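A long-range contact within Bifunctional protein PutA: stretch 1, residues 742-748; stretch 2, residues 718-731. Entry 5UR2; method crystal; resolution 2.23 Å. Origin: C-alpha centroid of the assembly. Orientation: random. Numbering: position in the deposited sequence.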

# COMPACT_ATOMS: atom_id res chain seq x y z
N ARG B 742 -8.09 -12.05 -15.89
CA ARG B 742 -6.82 -11.45 -15.55
C ARG B 742 -5.72 -12.50 -15.67
O ARG B 742 -5.86 -13.61 -15.13
CB ARG B 742 -6.82 -10.87 -14.15
CG ARG B 742 -5.40 -10.47 -13.72
CD ARG B 742 -5.40 -9.66 -12.46
NE ARG B 742 -6.01 -8.36 -12.68
CZ ARG B 742 -6.69 -7.70 -11.75
NH1 ARG B 742 -6.83 -8.22 -10.52
NH2 ARG B 742 -7.22 -6.52 -12.05
N CYS B 743 -4.64 -12.14 -16.36
CA CYS B 743 -3.46 -13.00 -16.49
C CYS B 743 -2.33 -12.49 -15.61
O CYS B 743 -2.01 -11.30 -15.65
CB CYS B 743 -2.98 -13.06 -17.94
SG CYS B 743 -4.15 -13.85 -19.05
N ILE B 744 -1.75 -13.38 -14.82
CA ILE B 744 -0.56 -13.09 -14.03
C ILE B 744 0.55 -13.95 -14.61
O ILE B 744 0.60 -15.16 -14.35
CB ILE B 744 -0.80 -13.36 -12.54
CG1 ILE B 744 -2.06 -12.63 -12.07
CG2 ILE B 744 0.41 -12.92 -11.70
CD1 ILE B 744 -2.56 -13.05 -10.68
N ILE B 745 1.47 -13.34 -15.38
CA ILE B 745 2.34 -14.06 -16.32
C ILE B 745 3.81 -13.74 -16.05
O ILE B 745 4.18 -12.56 -15.99
CB ILE B 745 2.01 -13.70 -17.78
CG1 ILE B 745 0.55 -13.98 -18.11
CG2 ILE B 745 2.91 -14.48 -18.72
CD1 ILE B 745 0.22 -15.42 -18.18
N GLU B 746 4.65 -14.77 -15.98
CA GLU B 746 6.11 -14.64 -15.97
C GLU B 746 6.68 -15.50 -17.10
O GLU B 746 6.34 -16.68 -17.19
CB GLU B 746 6.67 -15.05 -14.60
CG GLU B 746 8.20 -14.96 -14.46
CD GLU B 746 8.74 -15.71 -13.22
OE1 GLU B 746 8.05 -15.78 -12.16
OE2 GLU B 746 9.84 -16.27 -13.33
N MET B 747 7.53 -14.91 -17.96
CA MET B 747 7.90 -15.56 -19.22
C MET B 747 9.40 -15.66 -19.52
O MET B 747 9.77 -15.99 -20.66
CB MET B 747 7.23 -14.85 -20.40
CG MET B 747 5.78 -15.21 -20.58
SD MET B 747 5.11 -14.22 -21.90
CE MET B 747 5.28 -12.59 -21.20
N GLY B 748 10.28 -15.41 -18.57
CA GLY B 748 11.69 -15.67 -18.83
C GLY B 748 12.49 -14.43 -19.18
O GLY B 748 11.99 -13.30 -19.27
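Stretch 2 718-731: GSKAVGLHIMNRAA

How does stretch 2 lie on the strand? After Gly718 and Ser719 it forms a helix that begins at Lys720, with phi/psi near -60/-45, and runs antiparallel to strand 742-746: the axes make an angle of 171° and approach to 8.9 Å. The N-terminal end of the helix therefore lies by Met747, where the Lys720 and Met747 CA atoms are 4.8 Å apart, and its later turns reach Cys743, whose CA is 6.6 Å from that of Met727.

What fastens the start of stretch 2? Gly718 is nearly extended (173/-147), and its N donates to Glu746 O at 3.0 Å, the one hydrogen bond across the contact. Its carbonyl O receives a CA-H...O contact from Met747 CA at 3.1 Å. Ser719 then caps the helix: with chi1 at 73° (p), its OG reaches forward to accept from Val722 N at 3.2 Å.

Why does Met747 fit so closely? Its m, t, m side chain extends along the first turn of the helix, placing SD 3.8 Å from Gly723 CA and 4.2 Å from Leu724 CD2. Gly723 leaves the necessary room, since a CB there would point toward the strand and fall 2.4 Å from Met747 SD. Leu724 starts away, but its m, t rotamer brings its end back to the sulfur.

How do the strand side chains meet the later turns? Cys743 and Ile745, alternate residues of the strand, both point toward the helix. Ile745 (m, m) sets CD1 4.3 Å from Ile726 CG2 and CG1 4.1 Å from Met727 CG. Cys743, at chi1 -66° (m), brings SG to 3.4 Å from Ala730 CB, where the short alanine allows a close approach, and to 4.2 Å from Met727 CG. Between them, Ile744 is out of reach.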

# COMPACT_ATOMS: atom_id res chain seq x y z
N GLY B 718 6.17 -19.68 -17.30
CA GLY B 718 6.74 -20.57 -18.29
C GLY B 718 7.31 -19.79 -19.45
O GLY B 718 7.79 -18.66 -19.28
N SER B 719 7.21 -20.38 -20.63
CA SER B 719 7.86 -19.84 -21.81
C SER B 719 7.08 -18.66 -22.38
O SER B 719 5.87 -18.50 -22.15
CB SER B 719 8.00 -20.90 -22.89
OG SER B 719 6.76 -21.19 -23.49
N LYS B 720 7.80 -17.83 -23.14
CA LYS B 720 7.17 -16.71 -23.82
C LYS B 720 6.08 -17.19 -24.77
O LYS B 720 4.98 -16.63 -24.80
CB LYS B 720 8.23 -15.92 -24.60
CG LYS B 720 7.77 -14.56 -25.09
CD LYS B 720 8.81 -13.92 -26.00
CE LYS B 720 8.89 -14.69 -27.32
NZ LYS B 720 9.56 -13.93 -28.38
N ALA B 721 6.36 -18.25 -25.53
CA ALA B 721 5.41 -18.75 -26.52
C ALA B 721 4.09 -19.16 -25.88
O ALA B 721 3.01 -18.91 -26.44
CB ALA B 721 6.03 -19.92 -27.28
N VAL B 722 4.14 -19.84 -24.73
CA VAL B 722 2.90 -20.23 -24.07
C VAL B 722 2.22 -19.00 -23.46
O VAL B 722 0.99 -18.86 -23.53
CB VAL B 722 3.19 -21.31 -23.01
CG1 VAL B 722 1.89 -21.80 -22.40
CG2 VAL B 722 3.95 -22.47 -23.65
N GLY B 723 3.00 -18.11 -22.85
CA GLY B 723 2.45 -16.91 -22.24
C GLY B 723 1.68 -16.05 -23.21
O GLY B 723 0.59 -15.56 -22.90
N LEU B 724 2.25 -15.83 -24.40
CA LEU B 724 1.54 -15.07 -25.42
C LEU B 724 0.26 -15.79 -25.85
O LEU B 724 -0.78 -15.15 -26.04
CB LEU B 724 2.45 -14.81 -26.62
CG LEU B 724 3.71 -14.02 -26.26
CD1 LEU B 724 4.50 -13.66 -27.49
CD2 LEU B 724 3.40 -12.79 -25.42
N HIS B 725 0.33 -17.12 -26.00
CA HIS B 725 -0.86 -17.88 -26.39
C HIS B 725 -1.95 -17.74 -25.33
O HIS B 725 -3.12 -17.47 -25.65
CB HIS B 725 -0.51 -19.36 -26.59
CG HIS B 725 -1.70 -20.24 -26.85
ND1 HIS B 725 -2.37 -20.25 -28.05
CD2 HIS B 725 -2.38 -21.07 -26.02
CE1 HIS B 725 -3.39 -21.09 -27.97
NE2 HIS B 725 -3.42 -21.59 -26.75
N ILE B 726 -1.57 -17.87 -24.05
CA ILE B 726 -2.53 -17.78 -22.95
C ILE B 726 -3.16 -16.39 -22.90
O ILE B 726 -4.37 -16.24 -22.72
CB ILE B 726 -1.84 -18.12 -21.62
CG1 ILE B 726 -1.56 -19.63 -21.54
CG2 ILE B 726 -2.71 -17.64 -20.44
CD1 ILE B 726 -0.79 -20.05 -20.31
N MET B 727 -2.35 -15.35 -23.07
CA MET B 727 -2.91 -14.01 -23.01
C MET B 727 -3.87 -13.78 -24.16
O MET B 727 -4.90 -13.12 -24.00
CB MET B 727 -1.80 -12.96 -23.02
CG MET B 727 -1.04 -12.88 -21.71
SD MET B 727 0.15 -11.53 -21.70
CE MET B 727 1.15 -12.02 -23.07
N ASN B 728 -3.58 -14.37 -25.31
CA ASN B 728 -4.50 -14.30 -26.44
C ASN B 728 -5.81 -15.01 -26.13
O ASN B 728 -6.90 -14.46 -26.33
CB ASN B 728 -3.82 -14.90 -27.66
CG ASN B 728 -4.27 -14.28 -28.91
OD1 ASN B 728 -5.18 -14.80 -29.56
ND2 ASN B 728 -3.68 -13.14 -29.27
N ARG B 729 -5.73 -16.24 -25.61
CA ARG B 729 -6.94 -16.99 -25.29
C ARG B 729 -7.75 -16.32 -24.19
O ARG B 729 -8.99 -16.35 -24.22
CB ARG B 729 -6.59 -18.42 -24.89
CG ARG B 729 -5.92 -19.30 -25.98
CD ARG B 729 -6.66 -19.27 -27.31
NE ARG B 729 -8.09 -19.45 -27.10
CZ ARG B 729 -9.02 -19.11 -27.98
NH1 ARG B 729 -10.29 -19.28 -27.66
NH2 ARG B 729 -8.69 -18.60 -29.16
N ALA B 730 -7.08 -15.75 -23.20
CA ALA B 730 -7.77 -15.18 -22.04
C ALA B 730 -8.59 -13.94 -22.39
O ALA B 730 -9.55 -13.61 -21.68
CB ALA B 730 -6.76 -14.83 -20.95
N ALA B 731 -8.21 -13.23 -23.46
CA ALA B 731 -8.93 -12.03 -23.88
C ALA B 731 -10.29 -12.34 -24.51
O ALA B 731 -11.08 -11.41 -24.71
CB ALA B 731 -8.07 -11.22 -24.85